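Type IV pilus biogenesis factor PilY1 (Pseudomonas aeruginosa, PDB 3HX6) primes type IV pilus assembly, stabilises the fibre probably by antagonising PilT-driven retraction, and takes part in adhesion to host cells and in calcium-dependent twitching motility. Local coordinates at residues Gln66-Ser71 and Val200-Asn205; Pro198-Ala201 and Lys207-Val210; Leu256-Asn259 and Ala265-Ala268; Tyr267-Asp272 and Leu277-Leu282; Asp373-Thr376 and Ala380-Ser383. The protein carries 3 engineered substitutions. One frame throughout, in Å; residues are numbered along the deposited sequence.

Contact 1: Gln66-Ser71 and Val200-Asn205; sequences QPIEPS and VARLHN
The backbones of Ile68 and Arg202 stay 7.8 Å apart between their CA atoms, so the loop 66-71 and the end of strand 199-202 meet mainly through side chains. Arg202 reaches across with CG anti to its own N (chi1 176°), then bends at chi2 and chi3. Its aliphatic part slides past Ile68 in the opposite direction, with Ile68 CG2 3.6 Å from Arg202 CG. Farther out, Glu69 comes from the other side and forms a salt bridge: Arg202 NE donates to Glu69 OE2 with the bond bent to 144° at the hydrogen, its modelled length of 2.5 Å being unusually short and doubtful. OE2 is approached on its syn side, and the carboxylate and guanidinium planes are turned 49° from each other, so the pairing is single-pronged. Between Glu69 OE1 and Arg202 NE sits a water with weak bonds at most. The other end of the guanidinium turns back to its own backbone, where NH1 makes a weak bond of 3.1 Å to Leu203 O. Glu69 OE2 also accepts from Trp208 NE1, and two N-H donors on one buried oxygen would be expected to favour its charged form. Arg295 also bonds to Pro67 O and Ile68 O. The arrangement is a buried salt bridge that ties a connecting loop to an edge strand of a four-stranded antiparallel sheet in the PilY1 beta-propeller domain.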
loop_
_atom_site.group_PDB
_atom_site.type_symbol
_atom_site.label_atom_id
_atom_site.label_comp_id
_atom_site.label_asym_id
_atom_site.label_seq_id
_atom_site.Cartn_x
_atom_site.Cartn_y
_atom_site.Cartn_z
ATOM N N GLN A 66 0.039 17.161 -11.655
ATOM C CA GLN A 66 0.315 17.722 -12.972
ATOM C C GLN A 66 -0.694 18.764 -13.456
ATOM O O GLN A 66 -0.307 19.817 -13.961
ATOM C CB GLN A 66 0.442 16.594 -14.008
ATOM C CG GLN A 66 0.770 17.078 -15.413
ATOM C CD GLN A 66 2.010 17.954 -15.451
ATOM O OE1 GLN A 66 3.066 17.575 -14.951
ATOM N NE2 GLN A 66 1.885 19.132 -16.055
ATOM N N PRO A 67 -1.999 18.487 -13.318
ATOM C CA PRO A 67 -3.001 19.458 -13.771
ATOM C C PRO A 67 -2.910 20.776 -13.009
ATOM O O PRO A 67 -3.309 21.816 -13.512
ATOM C CB PRO A 67 -4.328 18.737 -13.519
ATOM C CG PRO A 67 -3.951 17.284 -13.592
ATOM C CD PRO A 67 -2.642 17.244 -12.861
ATOM N N ILE A 68 -2.383 20.729 -11.791
ATOM C CA ILE A 68 -2.244 21.942 -10.988
ATOM C C ILE A 68 -1.214 22.886 -11.615
ATOM O O ILE A 68 -1.384 24.107 -11.598
ATOM C CB ILE A 68 -1.799 21.611 -9.544
ATOM C CG1 ILE A 68 -2.779 20.619 -8.911
ATOM C CG2 ILE A 68 -1.741 22.890 -8.706
ATOM C CD1 ILE A 68 -2.422 20.198 -7.495
ATOM N N GLU A 69 -0.150 22.320 -12.179
ATOM C CA GLU A 69 0.897 23.134 -12.784
ATOM C C GLU A 69 1.256 22.685 -14.203
ATOM O O GLU A 69 2.200 21.913 -14.408
ATOM C CB GLU A 69 2.149 23.104 -11.905
ATOM C CG GLU A 69 1.916 23.533 -10.464
ATOM C CD GLU A 69 1.452 24.973 -10.339
ATOM O OE1 GLU A 69 1.679 25.767 -11.279
ATOM O OE2 GLU A 69 0.874 25.315 -9.285
ATOM N N PRO A 70 0.517 23.184 -15.204
ATOM C CA PRO A 70 0.756 22.833 -16.604
ATOM C C PRO A 70 2.162 23.180 -17.076
ATOM O O PRO A 70 2.692 22.540 -17.982
ATOM C CB PRO A 70 -0.311 23.637 -17.346
ATOM C CG PRO A 70 -1.417 23.728 -16.344
ATOM C CD PRO A 70 -0.654 24.068 -15.087
ATOM N N SER A 71 2.765 24.193 -16.462
ATOM C CA SER A 71 4.102 24.614 -16.855
ATOM C C SER A 71 5.189 23.704 -16.297
ATOM O O SER A 71 6.364 23.875 -16.609
ATOM C CB SER A 71 4.361 26.059 -16.416
ATOM O OG SER A 71 4.675 26.139 -15.033
ATOM N N VAL A 200 0.598 23.488 3.102
ATOM C CA VAL A 200 1.251 24.002 1.912
ATOM C C VAL A 200 0.291 23.693 0.784
ATOM O O VAL A 200 -0.047 22.535 0.555
ATOM C CB VAL A 200 2.586 23.302 1.661
ATOM C CG1 VAL A 200 3.188 23.797 0.349
ATOM C CG2 VAL A 200 3.531 23.582 2.824
ATOM N N ALA A 201 -0.159 24.719 0.076
ATOM C CA ALA A 201 -1.122 24.471 -0.984
ATOM C C ALA A 201 -1.112 25.487 -2.101
ATOM O O ALA A 201 -0.537 26.565 -1.986
ATOM C CB ALA A 201 -2.524 24.382 -0.382
ATOM N N ARG A 202 -1.759 25.110 -3.192
ATOM C CA ARG A 202 -1.876 25.969 -4.354
ATOM C C ARG A 202 -3.131 26.800 -4.153
ATOM O O ARG A 202 -4.192 26.260 -3.829
ATOM C CB ARG A 202 -2.011 25.123 -5.621
ATOM C CG ARG A 202 -2.228 25.937 -6.885
ATOM C CD ARG A 202 -1.067 26.866 -7.161
ATOM N NE ARG A 202 -0.862 27.032 -8.597
ATOM C CZ ARG A 202 -1.729 27.605 -9.422
ATOM N NH1 ARG A 202 -2.879 28.085 -8.962
ATOM N NH2 ARG A 202 -1.451 27.683 -10.716
ATOM N N LEU A 203 -3.015 28.108 -4.340
ATOM C CA LEU A 203 -4.161 28.985 -4.159
ATOM C C LEU A 203 -4.591 29.640 -5.462
ATOM O O LEU A 203 -3.879 29.590 -6.480
ATOM C CB LEU A 203 -3.853 30.065 -3.111
ATOM C CG LEU A 203 -3.357 29.562 -1.749
ATOM C CD1 LEU A 203 -3.165 30.742 -0.799
ATOM C CD2 LEU A 203 -4.345 28.577 -1.171
ATOM N N HIS A 204 -5.761 30.261 -5.419
ATOM C CA HIS A 204 -6.317 30.914 -6.590
ATOM C C HIS A 204 -5.565 32.169 -7.033
ATOM O O HIS A 204 -5.967 32.813 -7.996
ATOM C CB HIS A 204 -7.799 31.228 -6.348
ATOM C CG HIS A 204 -8.696 30.044 -6.533
ATOM N ND1 HIS A 204 -9.003 29.533 -7.776
ATOM C CD2 HIS A 204 -9.321 29.244 -5.634
ATOM C CE1 HIS A 204 -9.778 28.473 -7.636
ATOM N NE2 HIS A 204 -9.985 28.275 -6.345
ATOM N N ASN A 205 -4.484 32.525 -6.338
ATOM C CA ASN A 205 -3.715 33.696 -6.747
ATOM C C ASN A 205 -2.625 33.220 -7.706
ATOM O O ASN A 205 -1.693 33.953 -8.025
ATOM C CB ASN A 205 -3.111 34.418 -5.531
ATOM C CG ASN A 205 -1.934 33.684 -4.935
ATOM O OD1 ASN A 205 -1.941 32.461 -4.830
ATOM N ND2 ASN A 205 -0.916 34.433 -4.529
HETATM O O HOH W 1 1.999 28.168 -9.461
#

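Contact 2: Pro198-Ala201 and Lys207-Val210; sequences PTVA and KWAV
Trp208 overlaps the backbone of Ala201, with Trp208 CE3 3.5 Å from Ala201 C. Val200 meets the same ring at its edge: its CG1 is 3.9 Å from Trp208 CE3, and the two side chains cross at about a right angle. Holding CG anti to the carbonyl carbon (chi1 -80°), Trp208 brings its six-membered ring against the neighbouring strand. The strands 199-202 and 208-213 form a beta hairpin at one side of a four-stranded antiparallel propeller sheet, their short segments running at 169°. Ala201 and Ala209 are a hydrogen-bonded pair: Ala201 N donates to Ala209 O at 3.0 Å, and Ala209 N returns a bond of 2.8 Å to Ala201 O. Val200 and Val210 make the adjoining non-hydrogen-bonded pair, with both side chains on the sheet face opposite the two alanines. Toward the start of strand 199-202, Pro198 CB packs against Val210 CG1 at 3.7 Å.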
loop_
_atom_site.group_PDB
_atom_site.type_symbol
_atom_site.label_atom_id
_atom_site.label_comp_id
_atom_site.label_asym_id
_atom_site.label_seq_id
_atom_site.Cartn_x
_atom_site.Cartn_y
_atom_site.Cartn_z
ATOM N N PRO A 198 1.238 24.356 9.673
ATOM C CA PRO A 198 0.865 24.986 8.410
ATOM C C PRO A 198 0.492 23.978 7.338
ATOM O O PRO A 198 0.833 22.792 7.427
ATOM C CB PRO A 198 2.120 25.772 8.043
ATOM C CG PRO A 198 3.210 24.877 8.543
ATOM C CD PRO A 198 2.694 24.428 9.896
ATOM N N THR A 199 -0.229 24.457 6.333
ATOM C CA THR A 199 -0.604 23.634 5.195
ATOM C C THR A 199 0.081 24.300 4.010
ATOM O O THR A 199 0.165 25.527 3.940
ATOM C CB THR A 199 -2.135 23.617 4.948
ATOM O OG1 THR A 199 -2.773 22.768 5.913
ATOM C CG2 THR A 199 -2.449 23.087 3.546
ATOM N N VAL A 200 0.598 23.488 3.102
ATOM C CA VAL A 200 1.251 24.002 1.912
ATOM C C VAL A 200 0.291 23.693 0.784
ATOM O O VAL A 200 -0.047 22.535 0.555
ATOM C CB VAL A 200 2.586 23.302 1.661
ATOM C CG1 VAL A 200 3.188 23.797 0.349
ATOM C CG2 VAL A 200 3.531 23.582 2.824
ATOM N N ALA A 201 -0.159 24.719 0.076
ATOM C CA ALA A 201 -1.122 24.471 -0.984
ATOM C C ALA A 201 -1.112 25.487 -2.101
ATOM O O ALA A 201 -0.537 26.565 -1.986
ATOM C CB ALA A 201 -2.524 24.382 -0.382
ATOM N N LYS A 207 -0.379 30.860 -7.229
ATOM C CA LYS A 207 0.858 30.362 -6.644
ATOM C C LYS A 207 0.678 29.457 -5.428
ATOM O O LYS A 207 -0.415 29.345 -4.861
ATOM C CB LYS A 207 1.747 31.556 -6.272
ATOM C CG LYS A 207 1.849 32.599 -7.390
ATOM C CD LYS A 207 2.583 33.852 -6.942
ATOM C CE LYS A 207 4.089 33.702 -7.063
ATOM N NZ LYS A 207 4.489 33.624 -8.496
ATOM N N TRP A 208 1.764 28.795 -5.048
ATOM C CA TRP A 208 1.757 27.928 -3.888
ATOM C C TRP A 208 2.088 28.781 -2.682
ATOM O O TRP A 208 2.884 29.713 -2.775
ATOM C CB TRP A 208 2.782 26.813 -4.043
ATOM C CG TRP A 208 2.284 25.707 -4.914
ATOM C CD1 TRP A 208 2.129 25.731 -6.272
ATOM C CD2 TRP A 208 1.801 24.435 -4.473
ATOM N NE1 TRP A 208 1.573 24.545 -6.704
ATOM C CE2 TRP A 208 1.364 23.733 -5.618
ATOM C CE3 TRP A 208 1.698 23.819 -3.218
ATOM C CZ2 TRP A 208 0.826 22.442 -5.545
ATOM C CZ3 TRP A 208 1.163 22.533 -3.145
ATOM C CH2 TRP A 208 0.734 21.860 -4.306
ATOM N N ALA A 209 1.483 28.463 -1.549
ATOM C CA ALA A 209 1.724 29.234 -0.347
ATOM C C ALA A 209 1.704 28.391 0.906
ATOM O O ALA A 209 1.264 27.237 0.910
ATOM C CB ALA A 209 0.676 30.333 -0.220
ATOM N N VAL A 210 2.214 28.982 1.973
ATOM C CA VAL A 210 2.188 28.340 3.269
ATOM C C VAL A 210 0.992 29.015 3.902
ATOM O O VAL A 210 0.964 30.239 4.029
ATOM C CB VAL A 210 3.437 28.657 4.098
ATOM C CG1 VAL A 210 3.202 28.264 5.565
ATOM C CG2 VAL A 210 4.632 27.898 3.528
#

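Contact 3: Leu256-Asn259 and Ala265-Ala268; sequences LADN and ADYA. With CA (calcium ion), chain C.
Ala257 is opposed by two residues, Asp266 and Tyr267, in a classic beta bulge: Ala257 O accepts two backbone bonds, from Asp266 N at 2.6 Å and from Tyr267 N at 3.1 Å. Ala257 N closes the pair by donating to Tyr267 O. The bulge residue Asp266 also binds a calcium ion with both carboxylate oxygens, OD1 at 2.7 Å and OD2 at 2.5 Å, whereas Asp258 uses OD1 alone, at 2.6 Å. This is the calcium-binding loop at the turn of hairpin 251-257/267-272 in the propeller; Asn260, Asp262, Val264 and a water complete the site. The two carboxylate planes are 64° apart. Asp266 OD2 also receives Asn259 N at 2.8 Å, nearly along its C-O axis, and His204 NE2 donates to OD1, which helps fix the carboxylate's rotation. Asn259 ND2, bonded to Thr376 O, lies in plane at the edge of the Tyr267 ring, 3.4 Å from CE2. On the other face of the hairpin, Leu256 CD2 packs on Ala265 CB and CD1 on Ala268 CB.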
loop_
_atom_site.group_PDB
_atom_site.type_symbol
_atom_site.label_atom_id
_atom_site.label_comp_id
_atom_site.label_asym_id
_atom_site.label_seq_id
_atom_site.Cartn_x
_atom_site.Cartn_y
_atom_site.Cartn_z
ATOM N N LEU A 256 -7.381 23.200 4.723
ATOM C CA LEU A 256 -7.798 23.754 3.447
ATOM C C LEU A 256 -8.808 22.840 2.776
ATOM O O LEU A 256 -8.744 21.617 2.923
ATOM C CB LEU A 256 -6.580 23.970 2.547
ATOM C CG LEU A 256 -5.984 25.380 2.648
ATOM C CD1 LEU A 256 -5.740 25.764 4.101
ATOM C CD2 LEU A 256 -4.706 25.432 1.842
ATOM N N ALA A 257 -9.752 23.438 2.059
ATOM C CA ALA A 257 -10.782 22.675 1.362
ATOM C C ALA A 257 -10.710 22.960 -0.128
ATOM O O ALA A 257 -10.571 24.113 -0.544
ATOM C CB ALA A 257 -12.166 23.045 1.889
ATOM N N ASP A 258 -10.814 21.896 -0.915
ATOM C CA ASP A 258 -10.785 21.959 -2.371
ATOM C C ASP A 258 -12.072 21.267 -2.801
ATOM O O ASP A 258 -12.128 20.044 -2.900
ATOM C CB ASP A 258 -9.558 21.198 -2.889
ATOM C CG ASP A 258 -9.597 20.977 -4.391
ATOM O OD1 ASP A 258 -10.408 21.629 -5.075
ATOM O OD2 ASP A 258 -8.804 20.151 -4.886
ATOM N N ASN A 259 -13.111 22.051 -3.059
ATOM C CA ASN A 259 -14.403 21.481 -3.395
ATOM C C ASN A 259 -14.738 21.146 -4.843
ATOM O O ASN A 259 -15.901 20.905 -5.166
ATOM C CB ASN A 259 -15.499 22.357 -2.785
ATOM C CG ASN A 259 -15.422 22.388 -1.269
ATOM O OD1 ASN A 259 -14.696 21.600 -0.666
ATOM N ND2 ASN A 259 -16.169 23.291 -0.649
ATOM N N ALA A 265 -6.820 25.102 -3.494
ATOM C CA ALA A 265 -7.612 25.370 -2.295
ATOM C C ALA A 265 -8.673 26.448 -2.508
ATOM O O ALA A 265 -8.391 27.514 -3.058
ATOM C CB ALA A 265 -6.692 25.765 -1.150
ATOM N N ASP A 266 -9.891 26.171 -2.049
ATOM C CA ASP A 266 -10.994 27.113 -2.199
ATOM C C ASP A 266 -11.387 27.803 -0.901
ATOM O O ASP A 266 -11.748 28.981 -0.911
ATOM C CB ASP A 266 -12.200 26.392 -2.784
ATOM C CG ASP A 266 -11.865 25.675 -4.072
ATOM O OD1 ASP A 266 -11.373 26.343 -5.007
ATOM O OD2 ASP A 266 -12.093 24.453 -4.146
ATOM N N TYR A 267 -11.317 27.067 0.207
ATOM C CA TYR A 267 -11.643 27.599 1.528
ATOM C C TYR A 267 -10.605 27.111 2.523
ATOM O O TYR A 267 -9.870 26.164 2.258
ATOM C CB TYR A 267 -12.993 27.076 2.031
ATOM C CG TYR A 267 -14.201 27.386 1.181
ATOM C CD1 TYR A 267 -14.741 28.670 1.135
ATOM C CD2 TYR A 267 -14.836 26.374 0.460
ATOM C CE1 TYR A 267 -15.888 28.939 0.398
ATOM C CE2 TYR A 267 -15.981 26.630 -0.278
ATOM C CZ TYR A 267 -16.502 27.910 -0.305
ATOM O OH TYR A 267 -17.634 28.149 -1.034
ATOM N N ALA A 268 -10.579 27.748 3.685
ATOM C CA ALA A 268 -9.684 27.352 4.755
ATOM C C ALA A 268 -10.539 27.415 6.008
ATOM O O ALA A 268 -11.369 28.315 6.152
ATOM C CB ALA A 268 -8.498 28.323 4.868
HETATM CA CA CA C . -10.551 24.028 -6.027
HETATM O O HOH W 2 -10.341 25.605 -7.828
#

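Contact 4: Tyr267-Asp272 and Leu277-Leu282; sequences YAYAGD and LWRFDL
Arg279 lies across two tyrosines of the neighbouring strand in the antiparallel beta hairpin 267-272/276-281, the middle pair of strands of a four-stranded propeller sheet. Its CG sits over the face of the Tyr269 ring, 3.6 Å from the centroid, in a CH-pi contact. There the chain bends at chi3 (76°), and its guanidinium stacks on Tyr267 with planes 28° apart. This cation-pi pairing is off-centre: Arg279 CZ is 4.0 Å from the Tyr267 centroid. Against Tyr269 the guanidinium stands nearly upright, the planes 87° apart. Arg279 NH2 is held by a salt bridge to Asp281 OD2, and a water accepts from both NH2 and Tyr267 OH, itself hydrogen-bonded to Gly378 N. Elsewhere Asp373 and Gln375 take NH1, and Ser309 OG bonds both NE and Asp281 OD2, so the buried guanidinium is well provided with acceptors. The opposite face of the hairpin is apolar around Ala268, Ala270 and Phe280, with Leu282 CD1 3.9 Å from Ala268 CB. Backbone bonds pair Ala268 with Phe280 and Ala270 with Trp278. At the far end Trp278 turns its N-H to Asp272: NE1 donates to OD1 at 2.7 Å, lying above the carboxylate plane while OD1 stays close to the indole plane.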
loop_
_atom_site.group_PDB
_atom_site.type_symbol
_atom_site.label_atom_id
_atom_site.label_comp_id
_atom_site.label_asym_id
_atom_site.label_seq_id
_atom_site.Cartn_x
_atom_site.Cartn_y
_atom_site.Cartn_z
ATOM N N TYR A 267 -11.317 27.067 0.207
ATOM C CA TYR A 267 -11.643 27.599 1.528
ATOM C C TYR A 267 -10.605 27.111 2.523
ATOM O O TYR A 267 -9.870 26.164 2.258
ATOM C CB TYR A 267 -12.993 27.076 2.031
ATOM C CG TYR A 267 -14.201 27.386 1.181
ATOM C CD1 TYR A 267 -14.741 28.670 1.135
ATOM C CD2 TYR A 267 -14.836 26.374 0.460
ATOM C CE1 TYR A 267 -15.888 28.939 0.398
ATOM C CE2 TYR A 267 -15.981 26.630 -0.278
ATOM C CZ TYR A 267 -16.502 27.910 -0.305
ATOM O OH TYR A 267 -17.634 28.149 -1.034
ATOM N N ALA A 268 -10.579 27.748 3.685
ATOM C CA ALA A 268 -9.684 27.352 4.755
ATOM C C ALA A 268 -10.539 27.415 6.008
ATOM O O ALA A 268 -11.369 28.315 6.152
ATOM C CB ALA A 268 -8.498 28.323 4.868
ATOM N N TYR A 269 -10.364 26.440 6.889
ATOM C CA TYR A 269 -11.097 26.395 8.146
ATOM C C TYR A 269 -10.058 26.328 9.256
ATOM O O TYR A 269 -9.083 25.585 9.155
ATOM C CB TYR A 269 -11.985 25.151 8.230
ATOM C CG TYR A 269 -13.141 25.122 7.258
ATOM C CD1 TYR A 269 -12.963 24.711 5.937
ATOM C CD2 TYR A 269 -14.429 25.444 7.680
ATOM C CE1 TYR A 269 -14.051 24.607 5.058
ATOM C CE2 TYR A 269 -15.519 25.349 6.814
ATOM C CZ TYR A 269 -15.324 24.925 5.507
ATOM O OH TYR A 269 -16.407 24.785 4.663
ATOM N N ALA A 270 -10.262 27.100 10.314
ATOM C CA ALA A 270 -9.314 27.104 11.415
ATOM C C ALA A 270 -9.955 27.584 12.709
ATOM O O ALA A 270 -10.740 28.530 12.710
ATOM C CB ALA A 270 -8.113 28.004 11.058
ATOM N N GLY A 271 -9.627 26.920 13.809
ATOM C CA GLY A 271 -10.160 27.339 15.091
ATOM C C GLY A 271 -9.160 28.299 15.707
ATOM O O GLY A 271 -8.068 28.496 15.161
ATOM N N ASP A 272 -9.523 28.924 16.823
ATOM C CA ASP A 272 -8.605 29.839 17.480
ATOM C C ASP A 272 -8.606 29.590 18.992
ATOM O O ASP A 272 -9.349 28.737 19.485
ATOM C CB ASP A 272 -8.961 31.296 17.144
ATOM C CG ASP A 272 -10.304 31.731 17.711
ATOM O OD1 ASP A 272 -10.801 32.798 17.277
ATOM O OD2 ASP A 272 -10.860 31.026 18.585
ATOM N N LEU A 277 -14.507 28.749 15.365
ATOM C CA LEU A 277 -14.098 27.949 14.213
ATOM C C LEU A 277 -14.361 28.866 13.021
ATOM O O LEU A 277 -15.511 29.107 12.643
ATOM C CB LEU A 277 -14.934 26.667 14.108
ATOM C CG LEU A 277 -14.460 25.550 13.161
ATOM C CD1 LEU A 277 -14.442 26.047 11.722
ATOM C CD2 LEU A 277 -13.079 25.066 13.583
ATOM N N TRP A 278 -13.291 29.388 12.438
ATOM C CA TRP A 278 -13.420 30.310 11.321
ATOM C C TRP A 278 -13.303 29.666 9.954
ATOM O O TRP A 278 -12.645 28.645 9.799
ATOM C CB TRP A 278 -12.334 31.389 11.396
ATOM C CG TRP A 278 -12.288 32.140 12.680
ATOM C CD1 TRP A 278 -11.460 31.908 13.741
ATOM C CD2 TRP A 278 -13.119 33.244 13.050
ATOM N NE1 TRP A 278 -11.724 32.806 14.755
ATOM C CE2 TRP A 278 -12.739 33.636 14.356
ATOM C CE3 TRP A 278 -14.151 33.942 12.402
ATOM C CZ2 TRP A 278 -13.356 34.697 15.030
ATOM C CZ3 TRP A 278 -14.767 35.003 13.072
ATOM C CH2 TRP A 278 -14.364 35.369 14.375
ATOM N N ARG A 279 -13.969 30.261 8.968
ATOM C CA ARG A 279 -13.819 29.800 7.600
ATOM C C ARG A 279 -13.359 31.036 6.847
ATOM O O ARG A 279 -13.740 32.165 7.185
ATOM C CB ARG A 279 -15.112 29.286 6.973
ATOM C CG ARG A 279 -14.805 28.481 5.699
ATOM C CD ARG A 279 -16.043 28.111 4.898
ATOM N NE ARG A 279 -16.568 29.242 4.142
ATOM C CZ ARG A 279 -17.655 29.181 3.381
ATOM N NH1 ARG A 279 -18.331 28.041 3.278
ATOM N NH2 ARG A 279 -18.061 30.250 2.710
ATOM N N PHE A 280 -12.529 30.819 5.837
ATOM C CA PHE A 280 -11.998 31.897 5.029
ATOM C C PHE A 280 -12.265 31.532 3.579
ATOM O O PHE A 280 -12.088 30.381 3.188
ATOM C CB PHE A 280 -10.487 32.024 5.254
ATOM C CG PHE A 280 -10.098 32.268 6.694
ATOM C CD1 PHE A 280 -9.862 33.556 7.156
ATOM C CD2 PHE A 280 -9.972 31.200 7.586
ATOM C CE1 PHE A 280 -9.502 33.788 8.490
ATOM C CE2 PHE A 280 -9.615 31.415 8.923
ATOM C CZ PHE A 280 -9.379 32.715 9.376
ATOM N N ASP A 281 -12.718 32.505 2.797
ATOM C CA ASP A 281 -12.980 32.289 1.385
ATOM C C ASP A 281 -11.674 32.583 0.668
ATOM O O ASP A 281 -11.165 33.705 0.741
ATOM C CB ASP A 281 -14.053 33.251 0.868
ATOM C CG ASP A 281 -15.446 32.930 1.395
ATOM O OD1 ASP A 281 -16.372 33.726 1.123
ATOM O OD2 ASP A 281 -15.620 31.894 2.071
ATOM N N LEU A 282 -11.123 31.581 -0.008
ATOM C CA LEU A 282 -9.881 31.776 -0.736
ATOM C C LEU A 282 -10.185 31.781 -2.228
ATOM O O LEU A 282 -9.468 31.179 -3.023
ATOM C CB LEU A 282 -8.861 30.678 -0.386
ATOM C CG LEU A 282 -8.515 30.541 1.107
ATOM C CD1 LEU A 282 -7.386 29.515 1.291
ATOM C CD2 LEU A 282 -8.103 31.905 1.683
HETATM O O HOH W 3 -19.370 29.698 0.034
#

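Contact 5: Asp373-Thr376 and Ala380-Ser383; sequences DQQT and AAGS
Gln375 packs its side chain against Ala381, with Gln375 CB 3.9 Å from Ala381 CB across the loop. The glutamine has CG anti to the carbonyl carbon (chi1 -53°) and runs extended beyond it, a shape that carries its terminal amide past the methyl group and toward the backbone of Ser383, where Gln375 CD lies 3.6 Å from Ser383 O. Ala381 points its CB toward the glutamine and is buried, while Ser383 is exposed. The contact is small, 125 Å² counting both sides, and joins two parts of one irregular loop without any regular strand pairing. Behind Gln375, the backbone is shaped by an Asx turn: Gln375 N donates to Asp373 OD1 at 3.1 Å, meeting that oxygen from above the carboxylate plane at a fairly straight 158°. The other oxygen of the same carboxylate, OD2, accepts from Tyr269 OH beside its salt bridge to Arg279, so Asp373 both sets the turn and anchors it to the neighbouring propeller sheet. The whole loop connects strand 367-373 to strand 392-405; Gln375 and Ala381 both rest on Phe310 of strand 307-317, while Asp373 touches Val345 and Thr376 touches Tyr343 on strand 343-348.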
loop_
_atom_site.group_PDB
_atom_site.type_symbol
_atom_site.label_atom_id
_atom_site.label_comp_id
_atom_site.label_asym_id
_atom_site.label_seq_id
_atom_site.Cartn_x
_atom_site.Cartn_y
_atom_site.Cartn_z
ATOM N N ASP A 373 -21.662 22.929 7.506
ATOM C CA ASP A 373 -21.438 24.158 6.750
ATOM C C ASP A 373 -22.234 23.875 5.475
ATOM O O ASP A 373 -21.820 23.059 4.662
ATOM C CB ASP A 373 -19.958 24.338 6.396
ATOM C CG ASP A 373 -19.696 25.630 5.645
ATOM O OD1 ASP A 373 -20.680 26.282 5.223
ATOM O OD2 ASP A 373 -18.512 25.994 5.469
ATOM N N GLN A 374 -23.379 24.533 5.308
ATOM C CA GLN A 374 -24.223 24.290 4.139
ATOM C C GLN A 374 -23.940 25.184 2.941
ATOM O O GLN A 374 -24.599 25.066 1.907
ATOM C CB GLN A 374 -25.694 24.458 4.515
ATOM C CG GLN A 374 -26.093 23.798 5.811
ATOM C CD GLN A 374 -27.593 23.826 6.010
ATOM O OE1 GLN A 374 -28.082 23.855 7.133
ATOM N NE2 GLN A 374 -28.330 23.809 4.910
ATOM N N GLN A 375 -22.961 26.068 3.072
ATOM C CA GLN A 375 -22.638 27.007 1.998
ATOM C C GLN A 375 -21.222 26.787 1.487
ATOM O O GLN A 375 -20.377 27.665 1.598
ATOM C CB GLN A 375 -22.774 28.435 2.525
ATOM C CG GLN A 375 -24.122 28.714 3.165
ATOM C CD GLN A 375 -24.193 30.102 3.772
ATOM O OE1 GLN A 375 -23.651 30.354 4.851
ATOM N NE2 GLN A 375 -24.847 31.014 3.073
ATOM N N THR A 376 -20.979 25.615 0.908
ATOM C CA THR A 376 -19.651 25.258 0.425
ATOM C C THR A 376 -19.558 25.123 -1.092
ATOM O O THR A 376 -18.647 24.479 -1.605
ATOM C CB THR A 376 -19.205 23.926 1.052
ATOM O OG1 THR A 376 -20.118 22.894 0.657
ATOM C CG2 THR A 376 -19.200 24.026 2.581
ATOM N N ALA A 380 -22.093 33.349 -1.984
ATOM C CA ALA A 380 -21.558 34.529 -1.316
ATOM C C ALA A 380 -21.415 34.257 0.180
ATOM O O ALA A 380 -20.451 34.692 0.805
ATOM C CB ALA A 380 -22.476 35.732 -1.550
ATOM N N ALA A 381 -22.381 33.541 0.750
ATOM C CA ALA A 381 -22.353 33.206 2.170
ATOM C C ALA A 381 -22.016 34.429 3.016
ATOM O O ALA A 381 -21.015 34.436 3.734
ATOM C CB ALA A 381 -21.328 32.100 2.428
ATOM N N GLY A 382 -22.859 35.453 2.932
ATOM C CA GLY A 382 -22.630 36.673 3.685
ATOM C C GLY A 382 -22.755 36.462 5.179
ATOM O O GLY A 382 -22.323 37.295 5.978
ATOM N N SER A 383 -23.350 35.337 5.558
ATOM C CA SER A 383 -23.522 35.007 6.963
ATOM C C SER A 383 -23.676 33.504 7.098
ATOM O O SER A 383 -23.614 32.765 6.112
ATOM C CB SER A 383 -24.763 35.704 7.528
ATOM O OG SER A 383 -25.916 35.342 6.789
#

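Contacts 1 and 2 share strand 199-202, and Trp208 NE1 of contact 2 meets Glu69 OE2 of contact 1 at 2.8 Å. Contact 3 holds the calcium site, and contact 1 reaches it through His204 NE2, 2.7 Å from Asp266 OD1; the Arg202 side chain lies about 9 Å from the ion. Ala201 CB also packs on Leu256 CD2, joining two successive propeller sheets. Contacts 3 and 4 lie in one sheet on strand 267-272, their centres 9 Å apart. Contact 5 lies against the Tyr269 and Arg279 side of that sheet: Tyr269 OH is 2.6 Å from Asp373 OD2, and Asn259 ND2 is 2.9 Å from Thr376 O. Contacts 1 and 5 do not touch.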